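Local coordinates for putative rhamnosidase (Streptomyces avermitilis, PDB 3W5M), which releases terminal non-reducing alpha-L-rhamnose by hydrolysis from citrus flavonoids and gum arabic, and binds L-rhamnose through a separate calcium-dependent carbohydrate-binding module, at residues A[240-245]-A[249-254]; A[606-611]-A[875-880]; A[659-664]-A[700-705]. All coordinates share one frame; numbering follows the deposited sequence.

Interaction 1 of 3, residues A[240-245]-A[249-254]; sequences LVLTTA and KKIFSD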
ATOM      1  N   LEU A 240     -15.128   1.726  36.653  1.00 21.01           N
ATOM      2  CA  LEU A 240     -13.893   1.204  37.231  1.00 21.55           C
ATOM      3  C   LEU A 240     -14.136  -0.278  37.454  1.00 22.66           C
ATOM      4  O   LEU A 240     -15.023  -0.657  38.220  1.00 22.84           O
ATOM      5  CB  LEU A 240     -13.548   1.934  38.530  1.00 19.85           C
ATOM      6  CG  LEU A 240     -12.417   1.351  39.414  1.00 20.02           C
ATOM      7  CD1 LEU A 240     -11.084   1.522  38.704  1.00 21.68           C
ATOM      8  CD2 LEU A 240     -12.423   2.078  40.748  1.00 22.16           C
ATOM      9  N   VAL A 241     -13.400  -1.115  36.722  1.00 23.88           N
ATOM     10  CA  VAL A 241     -13.535  -2.587  36.857  1.00 25.31           C
ATOM     11  C   VAL A 241     -12.407  -3.125  37.734  1.00 24.99           C
ATOM     12  O   VAL A 241     -11.250  -2.946  37.417  1.00 27.74           O
ATOM     13  CB  VAL A 241     -13.461  -3.301  35.495  1.00 24.97           C
ATOM     14  CG1 VAL A 241     -13.480  -4.820  35.688  1.00 25.90           C
ATOM     15  CG2 VAL A 241     -14.640  -2.888  34.610  1.00 26.99           C
ATOM     16  N   LEU A 242     -12.750  -3.784  38.821  1.00 26.56           N
ATOM     17  CA  LEU A 242     -11.738  -4.410  39.652  1.00 26.95           C
ATOM     18  C   LEU A 242     -11.866  -5.914  39.482  1.00 29.64           C
ATOM     19  O   LEU A 242     -12.939  -6.484  39.733  1.00 30.81           O
ATOM     20  CB  LEU A 242     -11.941  -4.034  41.118  1.00 26.71           C
ATOM     21  CG  LEU A 242     -11.895  -2.578  41.606  1.00 28.28           C
ATOM     22  CD1 LEU A 242     -10.747  -1.823  40.939  1.00 28.09           C
ATOM     23  CD2 LEU A 242     -13.230  -1.836  41.445  1.00 28.10           C
ATOM     24  N   THR A 243     -10.787  -6.548  39.038  1.00 31.75           N
ATOM     25  CA  THR A 243     -10.766  -7.998  38.889  1.00 32.51           C
ATOM     26  C   THR A 243     -10.104  -8.646  40.113  1.00 34.17           C
ATOM     27  O   THR A 243      -9.034  -8.219  40.545  1.00 32.28           O
ATOM     28  CB  THR A 243     -10.034  -8.402  37.604  1.00 34.21           C
ATOM     29  OG1 THR A 243     -10.654  -7.741  36.493  1.00 36.77           O
ATOM     30  CG2 THR A 243     -10.073  -9.926  37.396  1.00 32.47           C
ATOM     31  N   THR A 244     -10.798  -9.627  40.683  1.00 35.63           N
ATOM     32  CA  THR A 244     -10.288 -10.518  41.728  1.00 41.97           C
ATOM     33  C   THR A 244     -10.569 -11.962  41.263  1.00 45.54           C
ATOM     34  O   THR A 244     -11.317 -12.165  40.292  1.00 43.83           O
ATOM     35  CB  THR A 244     -10.948 -10.253  43.115  1.00 43.60           C
ATOM     36  OG1 THR A 244     -12.308 -10.702  43.110  1.00 46.30           O
ATOM     37  CG2 THR A 244     -10.917  -8.759  43.493  1.00 43.97           C
ATOM     38  N   ALA A 245      -9.988 -12.958  41.937  1.00 50.18           N
ATOM     39  CA  ALA A 245     -10.200 -14.372  41.567  1.00 54.78           C
ATOM     40  C   ALA A 245     -11.680 -14.805  41.634  1.00 57.37           C
ATOM     41  O   ALA A 245     -12.087 -15.756  40.958  1.00 59.38           O
ATOM     42  CB  ALA A 245      -9.320 -15.296  42.402  1.00 51.19           C
ATOM     43  N   LYS A 249     -15.792  -6.661  40.091  1.00 39.05           N
ATOM     44  CA  LYS A 249     -16.628  -5.669  40.765  1.00 35.03           C
ATOM     45  C   LYS A 249     -16.559  -4.378  39.936  1.00 31.76           C
ATOM     46  O   LYS A 249     -15.466  -3.943  39.549  1.00 28.41           O
ATOM     47  CB  LYS A 249     -16.140  -5.440  42.193  1.00 34.65           C
ATOM     48  CG  LYS A 249     -16.629  -4.160  42.862  1.00 40.09           C
ATOM     49  CD  LYS A 249     -17.985  -4.319  43.554  1.00 44.26           C
ATOM     50  CE  LYS A 249     -18.316  -3.108  44.420  1.00 44.50           C
ATOM     51  NZ  LYS A 249     -17.177  -2.754  45.319  1.00 50.08           N
ATOM     52  N   LYS A 250     -17.717  -3.780  39.649  1.00 28.98           N
ATOM     53  CA  LYS A 250     -17.743  -2.532  38.878  1.00 28.48           C
ATOM     54  C   LYS A 250     -18.233  -1.359  39.720  1.00 26.75           C
ATOM     55  O   LYS A 250     -19.190  -1.502  40.470  1.00 27.76           O
ATOM     56  CB  LYS A 250     -18.623  -2.694  37.643  1.00 29.83           C
ATOM     57  CG  LYS A 250     -18.032  -3.634  36.597  1.00 31.71           C
ATOM     58  CD  LYS A 250     -18.953  -3.740  35.402  1.00 33.13           C
ATOM     59  CE  LYS A 250     -18.567  -4.913  34.525  1.00 34.79           C
ATOM     60  NZ  LYS A 250     -19.103  -4.679  33.161  1.00 37.11           N
ATOM     61  N   ILE A 251     -17.568  -0.208  39.601  1.00 24.26           N
ATOM     62  CA  ILE A 251     -18.005   1.036  40.222  1.00 23.14           C
ATOM     63  C   ILE A 251     -18.385   1.972  39.070  1.00 22.16           C
ATOM     64  O   ILE A 251     -17.597   2.147  38.139  1.00 20.49           O
ATOM     65  CB  ILE A 251     -16.856   1.709  41.035  1.00 24.62           C
ATOM     66  CG1 ILE A 251     -16.272   0.779  42.128  1.00 26.13           C
ATOM     67  CG2 ILE A 251     -17.275   3.056  41.624  1.00 24.61           C
ATOM     68  CD1 ILE A 251     -17.268   0.134  43.055  1.00 28.52           C
ATOM     69  N   PHE A 252     -19.571   2.574  39.142  1.00 20.62           N
ATOM     70  CA  PHE A 252     -20.034   3.441  38.050  1.00 21.82           C
ATOM     71  C   PHE A 252     -20.030   4.903  38.411  1.00 21.19           C
ATOM     72  O   PHE A 252     -20.031   5.246  39.589  1.00 20.72           O
ATOM     73  CB  PHE A 252     -21.479   3.062  37.710  1.00 24.00           C
ATOM     74  CG  PHE A 252     -21.645   1.629  37.298  1.00 24.58           C
ATOM     75  CD1 PHE A 252     -21.111   1.176  36.092  1.00 26.08           C
ATOM     76  CD2 PHE A 252     -22.331   0.729  38.109  1.00 27.29           C
ATOM     77  CE1 PHE A 252     -21.284  -0.143  35.687  1.00 25.56           C
ATOM     78  CE2 PHE A 252     -22.494  -0.598  37.713  1.00 30.01           C
ATOM     79  CZ  PHE A 252     -21.959  -1.025  36.507  1.00 28.08           C
ATOM     80  N   SER A 253     -20.068   5.771  37.390  1.00 21.57           N
ATOM     81  CA  SER A 253     -20.482   7.156  37.578  1.00 19.92           C
ATOM     82  C   SER A 253     -22.015   7.140  37.766  1.00 21.18           C
ATOM     83  O   SER A 253     -22.760   6.517  36.979  1.00 21.36           O
ATOM     84  CB  SER A 253     -20.079   8.015  36.375  1.00 20.18           C
ATOM     85  OG  SER A 253     -20.441   7.360  35.152  1.00 19.20           O
ATOM     86  N   ASP A 254     -22.477   7.780  38.829  1.00 21.19           N
ATOM     87  CA  ASP A 254     -23.904   7.707  39.211  1.00 21.75           C
ATOM     88  C   ASP A 254     -24.147   8.690  40.364  1.00 21.24           C
ATOM     89  O   ASP A 254     -23.245   9.467  40.698  1.00 20.05           O
ATOM     90  CB  ASP A 254     -24.371   6.263  39.524  1.00 24.99           C
ATOM     91  CG  ASP A 254     -23.635   5.625  40.708  1.00 26.69           C
ATOM     92  OD1 ASP A 254     -23.143   6.335  41.599  1.00 27.59           O
ATOM     93  OD2 ASP A 254     -23.556   4.379  40.736  1.00 29.37           O
TER
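Val241 and Lys250 face each other as a non-hydrogen-bonded antiparallel pair, their side chains lying alongside one another and pointing the same way. The contact is made by Val241 CG2 and Lys250 CG, 4.0 Å apart. Lys250 suits this partly exposed place because its extended chain lays methylene groups beside the valine and carries the ammonium group beyond them.

The other face of the hairpin bears Leu240, Leu242, Lys249 and Ile251. Leu240 CB meets Ile251 CB at 4.2 Å, whereas Leu242 reaches diagonally, its CD2 touching Ile251 CG1 at 4.1 Å. CG of Leu242 stands opposite its own carbonyl carbon (chi1 -60°), an orientation that also sets CD2 3.6 Å from Lys249 O. Lys249 begins on this face, but bends at chi2 and chi4, so that it leaves strand 240-244 and its end folds along its own strand, NZ coming 3.7 Å from Ile251 CD1.

Between the two faces, reciprocal backbone hydrogen bonds join Leu240 to Ile251 and Leu242 to Lys249. The Leu242 N to Lys249 O bond, 2.8 Å long, is essentially straight at hydrogen (179°).

The hairpin forms one margin of a four-stranded sheet in the CBM67 module. Strand 247-252 is outermost, strand 235-244 pairs on its other side with strand 171-179, and Leu242 and Ile251 pack on strand 156-165 of the second sheet, as expected in a beta-sandwich.

Interaction 2 of 3, residues A[606-611]-A[875-880]; sequences VPMLNK and HQRTFP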
ATOM      1  N   VAL A 606      25.891  11.204 -14.027  1.00 31.80           N
ATOM      2  CA  VAL A 606      25.394  12.305 -13.198  1.00 32.35           C
ATOM      3  C   VAL A 606      24.787  11.874 -11.854  1.00 34.80           C
ATOM      4  O   VAL A 606      23.644  11.399 -11.802  1.00 32.29           O
ATOM      5  CB  VAL A 606      24.354  13.128 -13.954  1.00 31.18           C
ATOM      6  CG1 VAL A 606      23.948  14.358 -13.155  1.00 32.04           C
ATOM      7  CG2 VAL A 606      24.911  13.529 -15.308  1.00 33.02           C
ATOM      8  N   PRO A 607      25.548  12.061 -10.756  1.00 35.43           N
ATOM      9  CA  PRO A 607      25.078  11.630  -9.433  1.00 33.21           C
ATOM     10  C   PRO A 607      23.624  12.023  -9.110  1.00 32.43           C
ATOM     11  O   PRO A 607      22.877  11.184  -8.584  1.00 29.73           O
ATOM     12  CB  PRO A 607      26.081  12.290  -8.485  1.00 34.33           C
ATOM     13  CG  PRO A 607      27.347  12.298  -9.290  1.00 33.32           C
ATOM     14  CD  PRO A 607      26.898  12.656 -10.677  1.00 35.41           C
ATOM     15  N   MET A 608      23.209  13.240  -9.474  1.00 30.15           N
ATOM     16  CA  MET A 608      21.878  13.715  -9.136  1.00 30.69           C
ATOM     17  C   MET A 608      20.762  12.917  -9.815  1.00 30.61           C
ATOM     18  O   MET A 608      19.637  12.789  -9.275  1.00 29.43           O
ATOM     19  CB  MET A 608      21.707  15.186  -9.477  1.00 37.61           C
ATOM     20  CG  MET A 608      20.554  15.832  -8.728  1.00 42.07           C
ATOM     21  SD  MET A 608      19.674  17.088  -9.671  1.00 56.04           S
ATOM     22  CE  MET A 608      18.519  16.049 -10.577  1.00 48.57           C
ATOM     23  N   LEU A 609      21.054  12.388 -10.998  1.00 29.75           N
ATOM     24  CA  LEU A 609      20.024  11.618 -11.697  1.00 28.52           C
ATOM     25  C   LEU A 609      19.958  10.233 -11.130  1.00 27.41           C
ATOM     26  O   LEU A 609      18.884   9.629 -11.095  1.00 30.01           O
ATOM     27  CB  LEU A 609      20.261  11.553 -13.201  1.00 28.06           C
ATOM     28  CG  LEU A 609      20.201  12.871 -13.962  1.00 28.37           C
ATOM     29  CD1 LEU A 609      20.442  12.529 -15.428  1.00 30.56           C
ATOM     30  CD2 LEU A 609      18.915  13.659 -13.743  1.00 26.77           C
ATOM     31  N   ASN A 610      21.107   9.719 -10.714  1.00 26.63           N
ATOM     32  CA  ASN A 610      21.147   8.421 -10.064  1.00 27.58           C
ATOM     33  C   ASN A 610      20.374   8.454  -8.745  1.00 27.06           C
ATOM     34  O   ASN A 610      19.677   7.482  -8.405  1.00 24.21           O
ATOM     35  CB  ASN A 610      22.583   7.953  -9.889  1.00 28.27           C
ATOM     36  CG  ASN A 610      23.328   7.859 -11.223  1.00 30.11           C
ATOM     37  OD1 ASN A 610      22.717   7.763 -12.295  1.00 31.28           O
ATOM     38  ND2 ASN A 610      24.640   7.891 -11.160  1.00 28.35           N
ATOM     39  N   LYS A 611      20.484   9.576  -8.026  1.00 27.32           N
ATOM     40  CA  LYS A 611      19.698   9.801  -6.799  1.00 27.69           C
ATOM     41  C   LYS A 611      18.206   9.930  -7.077  1.00 27.75           C
ATOM     42  O   LYS A 611      17.366   9.362  -6.353  1.00 24.86           O
ATOM     43  CB  LYS A 611      20.208  11.031  -6.030  1.00 29.01           C
ATOM     44  CG  LYS A 611      19.565  11.207  -4.660  1.00 30.72           C
ATOM     45  CD  LYS A 611      19.722   9.944  -3.826  1.00 30.40           C
ATOM     46  CE  LYS A 611      19.422  10.215  -2.367  1.00 34.58           C
ATOM     47  NZ  LYS A 611      19.626   8.961  -1.570  1.00 38.79           N
ATOM     48  N   HIS A 875      17.761  18.959 -14.933  1.00 35.13           N
ATOM     49  CA  HIS A 875      18.999  19.231 -14.189  1.00 36.91           C
ATOM     50  C   HIS A 875      18.886  20.430 -13.249  1.00 35.68           C
ATOM     51  O   HIS A 875      19.825  20.719 -12.497  1.00 36.24           O
ATOM     52  CB  HIS A 875      20.161  19.474 -15.151  1.00 36.81           C
ATOM     53  CG  HIS A 875      20.632  18.244 -15.849  1.00 37.24           C
ATOM     54  ND1 HIS A 875      21.035  17.114 -15.171  1.00 39.41           N
ATOM     55  CD2 HIS A 875      20.775  17.970 -17.164  1.00 34.33           C
ATOM     56  CE1 HIS A 875      21.397  16.190 -16.044  1.00 38.61           C
ATOM     57  NE2 HIS A 875      21.258  16.690 -17.258  1.00 37.99           N
ATOM     58  N   GLN A 876      17.749  21.112 -13.311  1.00 32.90           N
ATOM     59  CA  GLN A 876      17.465  22.274 -12.471  1.00 33.87           C
ATOM     60  C   GLN A 876      17.606  21.927 -10.981  1.00 36.91           C
ATOM     61  O   GLN A 876      17.088  20.899 -10.529  1.00 34.15           O
ATOM     62  CB  GLN A 876      16.055  22.768 -12.782  1.00 31.11           C
ATOM     63  CG  GLN A 876      15.570  23.995 -12.028  1.00 37.48           C
ATOM     64  CD  GLN A 876      16.430  25.239 -12.253  1.00 38.88           C
ATOM     65  OE1 GLN A 876      17.470  25.418 -11.603  1.00 41.38           O
ATOM     66  NE2 GLN A 876      15.984  26.119 -13.155  1.00 36.22           N
ATOM     67  N   ARG A 877      18.317  22.765 -10.225  1.00 39.55           N
ATOM     68  CA  ARG A 877      18.545  22.506  -8.785  1.00 36.39           C
ATOM     69  C   ARG A 877      17.779  23.472  -7.869  1.00 37.84           C
ATOM     70  O   ARG A 877      17.577  23.211  -6.673  1.00 34.08           O
ATOM     71  CB  ARG A 877      20.038  22.514  -8.465  1.00 42.68           C
ATOM     72  CG  ARG A 877      20.803  21.307  -9.008  1.00 44.03           C
ATOM     73  CD  ARG A 877      22.292  21.420  -8.716  1.00 50.35           C
ATOM     74  NE  ARG A 877      22.542  21.613  -7.290  1.00 51.38           N
ATOM     75  CZ  ARG A 877      23.696  22.000  -6.764  1.00 54.96           C
ATOM     76  NH1 ARG A 877      24.743  22.243  -7.545  1.00 58.99           N
ATOM     77  NH2 ARG A 877      23.802  22.155  -5.450  1.00 51.63           N
ATOM     78  N   THR A 878      17.340  24.599  -8.410  1.00 35.02           N
ATOM     79  CA  THR A 878      16.657  25.580  -7.582  1.00 35.72           C
ATOM     80  C   THR A 878      15.167  25.315  -7.616  1.00 33.41           C
ATOM     81  O   THR A 878      14.688  24.637  -8.516  1.00 36.03           O
ATOM     82  CB  THR A 878      16.979  27.034  -8.024  1.00 35.93           C
ATOM     83  OG1 THR A 878      16.645  27.180  -9.408  1.00 36.43           O
ATOM     84  CG2 THR A 878      18.465  27.333  -7.827  1.00 34.81           C
ATOM     85  N   PHE A 879      14.432  25.837  -6.635  1.00 33.95           N
ATOM     86  CA  PHE A 879      12.971  25.588  -6.516  1.00 33.52           C
ATOM     87  C   PHE A 879      12.093  26.309  -7.570  1.00 39.30           C
ATOM     88  O   PHE A 879      12.379  27.460  -7.902  1.00 38.54           O
ATOM     89  CB  PHE A 879      12.483  25.967  -5.106  1.00 35.90           C
ATOM     90  CG  PHE A 879      10.983  26.038  -4.979  1.00 32.64           C
ATOM     91  CD1 PHE A 879      10.296  27.219  -5.257  1.00 31.85           C
ATOM     92  CD2 PHE A 879      10.247  24.916  -4.601  1.00 33.10           C
ATOM     93  CE1 PHE A 879       8.905  27.275  -5.180  1.00 30.75           C
ATOM     94  CE2 PHE A 879       8.860  24.971  -4.529  1.00 30.35           C
ATOM     95  CZ  PHE A 879       8.187  26.146  -4.810  1.00 32.36           C
ATOM     96  N   PRO A 880      11.009  25.651  -8.086  1.00 36.99           N
ATOM     97  CA  PRO A 880      10.619  24.221  -7.961  1.00 35.95           C
ATOM     98  C   PRO A 880      11.325  23.327  -8.976  1.00 36.34           C
ATOM     99  O   PRO A 880      11.586  23.748 -10.119  1.00 36.58           O
ATOM    100  CB  PRO A 880       9.112  24.249  -8.227  1.00 31.90           C
ATOM    101  CG  PRO A 880       8.919  25.423  -9.128  1.00 35.60           C
ATOM    102  CD  PRO A 880       9.895  26.453  -8.639  1.00 35.79           C
TER
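Leu609 and His875 use the same first torsion, with CG beside the backbone N and opposite the carbonyl carbon (chi1 -64° and -72°), and in this way each swings its end toward the other. They meet in the (alpha/alpha)6-barrel domain, where the start of helix 607-622 approaches the chain leaving helix 867-875. The two side chains cross at about a right angle. Leu609 CD1 lies 3.8 Å from His875 CE1, and Leu609 CG is only slightly farther from that same carbon, at 4.1 Å. Val606 adds a second branched apolar group, its CG1 standing 4.3 Å from His875 CE1; both methyls approach the imidazole obliquely. Histidine fits this partly exposed place because its ring offers a carbon to the aliphatic groups while remaining polar overall.

Met608 extends the contact along the loop, its flexible thioether reaching out until SD is 4.4 Å from Arg877 CG. Here the arginine contributes its aliphatic stem, while NE at its charged end forms a salt bridge with Asp887 of helix 883-887.

Val606 also occupies the N-cap position, and its carbonyl O accepts from Leu609 N at 2.9 Å and from Asn610 N, two bonds that start the helical turn carrying Leu609. Across the contact the loop is braced by Gln876, whose NE2 donates to Trp845 O. Its OE1 receives Thr878 N at 3.3 Å by a nearly straight N-H, with the donor lifted 35° out of the amide carbonyl plane.

Interaction 3 of 3, residues A[659-664]-A[700-705]; sequences RFLTKW and VTVPWA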
ATOM      1  N   ARG A 659       0.912  -8.041 -11.455  1.00 17.02           N
ATOM      2  CA  ARG A 659       0.034  -8.688 -10.503  1.00 16.53           C
ATOM      3  C   ARG A 659      -0.541  -7.636  -9.527  1.00 17.15           C
ATOM      4  O   ARG A 659      -1.722  -7.706  -9.152  1.00 16.71           O
ATOM      5  CB  ARG A 659       0.800  -9.749  -9.713  1.00 15.37           C
ATOM      6  CG  ARG A 659       1.222 -10.985 -10.529  1.00 15.69           C
ATOM      7  CD  ARG A 659       2.045 -11.919  -9.624  1.00 16.04           C
ATOM      8  NE  ARG A 659       3.313 -11.265  -9.287  1.00 17.71           N
ATOM      9  CZ  ARG A 659       3.960 -11.416  -8.120  1.00 18.24           C
ATOM     10  NH1 ARG A 659       3.481 -12.202  -7.168  1.00 17.65           N
ATOM     11  NH2 ARG A 659       5.093 -10.744  -7.910  1.00 19.66           N
ATOM     12  N   PHE A 660       0.298  -6.674  -9.113  1.00 16.88           N
ATOM     13  CA  PHE A 660      -0.106  -5.703  -8.083  1.00 16.41           C
ATOM     14  C   PHE A 660      -1.238  -4.813  -8.599  1.00 17.27           C
ATOM     15  O   PHE A 660      -2.253  -4.648  -7.927  1.00 15.37           O
ATOM     16  CB  PHE A 660       1.079  -4.822  -7.641  1.00 17.09           C
ATOM     17  CG  PHE A 660       0.824  -4.052  -6.354  1.00 17.77           C
ATOM     18  CD1 PHE A 660       0.785  -4.716  -5.104  1.00 17.45           C
ATOM     19  CD2 PHE A 660       0.626  -2.677  -6.387  1.00 18.47           C
ATOM     20  CE1 PHE A 660       0.558  -4.005  -3.922  1.00 17.68           C
ATOM     21  CE2 PHE A 660       0.394  -1.957  -5.215  1.00 18.24           C
ATOM     22  CZ  PHE A 660       0.365  -2.626  -3.978  1.00 18.24           C
ATOM     23  N   LEU A 661      -1.055  -4.261  -9.791  1.00 17.25           N
ATOM     24  CA  LEU A 661      -2.088  -3.371 -10.347  1.00 17.32           C
ATOM     25  C   LEU A 661      -3.277  -4.111 -10.944  1.00 17.36           C
ATOM     26  O   LEU A 661      -4.374  -3.581 -10.925  1.00 17.75           O
ATOM     27  CB  LEU A 661      -1.490  -2.327 -11.314  1.00 17.87           C
ATOM     28  CG  LEU A 661      -0.455  -1.482 -10.571  1.00 18.42           C
ATOM     29  CD1 LEU A 661       0.240  -0.619 -11.612  1.00 19.14           C
ATOM     30  CD2 LEU A 661      -1.064  -0.647  -9.439  1.00 18.73           C
ATOM     31  N   THR A 662      -3.073  -5.331 -11.444  1.00 17.52           N
ATOM     32  CA  THR A 662      -4.208  -6.232 -11.768  1.00 18.97           C
ATOM     33  C   THR A 662      -5.131  -6.403 -10.578  1.00 18.73           C
ATOM     34  O   THR A 662      -6.342  -6.245 -10.694  1.00 17.56           O
ATOM     35  CB  THR A 662      -3.748  -7.614 -12.312  1.00 17.88           C
ATOM     36  OG1 THR A 662      -2.989  -7.415 -13.506  1.00 20.98           O
ATOM     37  CG2 THR A 662      -4.948  -8.524 -12.630  1.00 21.11           C
ATOM     38  N   LYS A 663      -4.553  -6.735  -9.423  1.00 18.50           N
ATOM     39  CA  LYS A 663      -5.301  -6.862  -8.195  1.00 18.09           C
ATOM     40  C   LYS A 663      -6.012  -5.542  -7.863  1.00 17.93           C
ATOM     41  O   LYS A 663      -7.208  -5.539  -7.542  1.00 17.94           O
ATOM     42  CB  LYS A 663      -4.351  -7.253  -7.039  1.00 17.96           C
ATOM     43  CG  LYS A 663      -5.046  -7.446  -5.710  1.00 19.68           C
ATOM     44  CD  LYS A 663      -5.069  -6.152  -4.936  1.00 21.21           C
ATOM     45  CE  LYS A 663      -5.601  -6.358  -3.539  1.00 19.62           C
ATOM     46  NZ  LYS A 663      -5.677  -5.049  -2.864  1.00 20.38           N
ATOM     47  N   TRP A 664      -5.293  -4.434  -7.940  1.00 16.50           N
ATOM     48  CA  TRP A 664      -5.893  -3.148  -7.572  1.00 17.64           C
ATOM     49  C   TRP A 664      -7.066  -2.787  -8.520  1.00 16.54           C
ATOM     50  O   TRP A 664      -8.066  -2.227  -8.083  1.00 16.59           O
ATOM     51  CB  TRP A 664      -4.884  -2.008  -7.533  1.00 17.04           C
ATOM     52  CG  TRP A 664      -5.545  -0.702  -7.148  1.00 17.68           C
ATOM     53  CD1 TRP A 664      -6.010  -0.347  -5.915  1.00 17.51           C
ATOM     54  CD2 TRP A 664      -5.868   0.382  -8.030  1.00 18.77           C
ATOM     55  NE1 TRP A 664      -6.578   0.910  -5.971  1.00 18.16           N
ATOM     56  CE2 TRP A 664      -6.490   1.383  -7.251  1.00 18.43           C
ATOM     57  CE3 TRP A 664      -5.680   0.603  -9.393  1.00 19.41           C
ATOM     58  CZ2 TRP A 664      -6.945   2.590  -7.798  1.00 19.54           C
ATOM     59  CZ3 TRP A 664      -6.110   1.828  -9.942  1.00 19.16           C
ATOM     60  CH2 TRP A 664      -6.769   2.784  -9.140  1.00 19.43           C
ATOM     61  N   VAL A 700      -9.229   3.560 -16.818  1.00 21.35           N
ATOM     62  CA  VAL A 700      -8.859   3.457 -18.228  1.00 20.11           C
ATOM     63  C   VAL A 700      -7.331   3.472 -18.436  1.00 20.75           C
ATOM     64  O   VAL A 700      -6.767   2.637 -19.173  1.00 20.03           O
ATOM     65  CB  VAL A 700      -9.468   4.641 -19.043  1.00 20.53           C
ATOM     66  CG1 VAL A 700      -9.442   4.305 -20.536  1.00 20.62           C
ATOM     67  CG2 VAL A 700     -10.863   4.978 -18.544  1.00 20.34           C
ATOM     68  N   THR A 701      -6.644   4.397 -17.762  1.00 19.22           N
ATOM     69  CA  THR A 701      -5.229   4.644 -18.030  1.00 19.49           C
ATOM     70  C   THR A 701      -4.319   3.584 -17.440  1.00 20.79           C
ATOM     71  O   THR A 701      -3.266   3.308 -17.978  1.00 21.60           O
ATOM     72  CB  THR A 701      -4.735   6.000 -17.484  1.00 21.63           C
ATOM     73  OG1 THR A 701      -4.962   6.058 -16.080  1.00 21.45           O
ATOM     74  CG2 THR A 701      -5.499   7.184 -18.136  1.00 18.64           C
ATOM     75  N   VAL A 702      -4.733   3.021 -16.320  1.00 18.79           N
ATOM     76  CA  VAL A 702      -3.897   2.000 -15.667  1.00 19.14           C
ATOM     77  C   VAL A 702      -3.923   0.644 -16.447  1.00 18.51           C
ATOM     78  O   VAL A 702      -2.863   0.040 -16.664  1.00 20.46           O
ATOM     79  CB  VAL A 702      -4.227   1.892 -14.166  1.00 18.14           C
ATOM     80  CG1 VAL A 702      -3.392   0.799 -13.547  1.00 18.92           C
ATOM     81  CG2 VAL A 702      -3.870   3.209 -13.437  1.00 18.73           C
ATOM     82  N   PRO A 703      -5.110   0.173 -16.894  1.00 18.83           N
ATOM     83  CA  PRO A 703      -5.073  -0.985 -17.797  1.00 18.66           C
ATOM     84  C   PRO A 703      -4.248  -0.714 -19.043  1.00 19.25           C
ATOM     85  O   PRO A 703      -3.491  -1.577 -19.508  1.00 16.71           O
ATOM     86  CB  PRO A 703      -6.549  -1.217 -18.132  1.00 19.40           C
ATOM     87  CG  PRO A 703      -7.275  -0.695 -16.938  1.00 19.30           C
ATOM     88  CD  PRO A 703      -6.482   0.472 -16.452  1.00 18.16           C
ATOM     89  N   TRP A 704      -4.361   0.499 -19.605  1.00 20.30           N
ATOM     90  CA  TRP A 704      -3.580   0.790 -20.794  1.00 20.38           C
ATOM     91  C   TRP A 704      -2.088   0.800 -20.514  1.00 20.21           C
ATOM     92  O   TRP A 704      -1.295   0.276 -21.301  1.00 19.76           O
ATOM     93  CB  TRP A 704      -4.007   2.129 -21.433  1.00 20.72           C
ATOM     94  CG  TRP A 704      -3.360   2.329 -22.762  1.00 24.31           C
ATOM     95  CD1 TRP A 704      -2.387   3.234 -23.078  1.00 23.67           C
ATOM     96  CD2 TRP A 704      -3.621   1.577 -23.959  1.00 25.79           C
ATOM     97  NE1 TRP A 704      -2.033   3.108 -24.411  1.00 25.32           N
ATOM     98  CE2 TRP A 704      -2.768   2.101 -24.977  1.00 25.85           C
ATOM     99  CE3 TRP A 704      -4.494   0.516 -24.276  1.00 25.08           C
ATOM    100  CZ2 TRP A 704      -2.753   1.592 -26.286  1.00 26.37           C
ATOM    101  CZ3 TRP A 704      -4.485   0.008 -25.593  1.00 24.72           C
ATOM    102  CH2 TRP A 704      -3.618   0.558 -26.577  1.00 24.64           C
ATOM    103  N   ALA A 705      -1.700   1.394 -19.390  1.00 20.29           N
ATOM    104  CA  ALA A 705      -0.297   1.387 -19.005  1.00 20.93           C
ATOM    105  C   ALA A 705       0.238  -0.056 -18.836  1.00 19.67           C
ATOM    106  O   ALA A 705       1.343  -0.353 -19.288  1.00 19.12           O
ATOM    107  CB  ALA A 705      -0.084   2.244 -17.743  1.00 19.85           C
TER
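Apolar packing carries this contact, and Val702 stands at its centre, directing one methyl to Leu661 and the other to Trp664. Val702 CG1 lies 4.3 Å from Leu661 CB, and Val702 CG2 lies 4.4 Å from Trp664 CZ3, approaching the indole obliquely. Leu661 and Trp664 are three residues apart, so a single turn of helix presents both to the valine. Trp664 extends its six-membered ring toward helix 698-710 because its CG points opposite the backbone N (chi1 -180°). A compact branched residue such as Val702 suits the position, since its two methyls can serve separate neighbours without a long side chain.

Hydrogen bonds act within the helices and to other parts of the domain rather than across the contact. Trp664 N bonds to Phe660 O at 3.0 Å, while Trp664 NE1, a polar group on a buried ring, donates to Ala682 O. In the other helix Ala705 N reaches Thr701 O at 2.8 Å. Pro703 has no N-H to give to the preceding turn, and the helix kinks there.

Helix 641-654 also joins this core, with Ile644 against Leu661 and Trp664. The Trp664 side chain is about 8 Å from that of Asp643 and about 9 Å from that of Trp695, both rhamnose-binding residues. Helix-on-helix packing of this kind, here near a sugar site, belongs to the (alpha/alpha)6-barrel of this glycoside hydrolase.

Overall arrangement
The three contacts share no secondary-structure element. Interaction 1 belongs to CBM67, its centre about 54 Å from that of interaction 3, and unites neighbouring strands through a ladder of backbone hydrogen bonds with side chains packed on both faces. Interactions 2 and 3 lie in the catalytic helical domain, their centres about 30 Å apart, and rely on side-chain packing without hydrogen bonds between their paired segments. Interaction 3 is wholly buried and apolar, near the rhamnose site of the helical domain. Interaction 2 is partly exposed, in keeping with the histidine and arginine among its partners; it brings together distant parts of the sequence, with both helices of interaction 3 in the intervening chain.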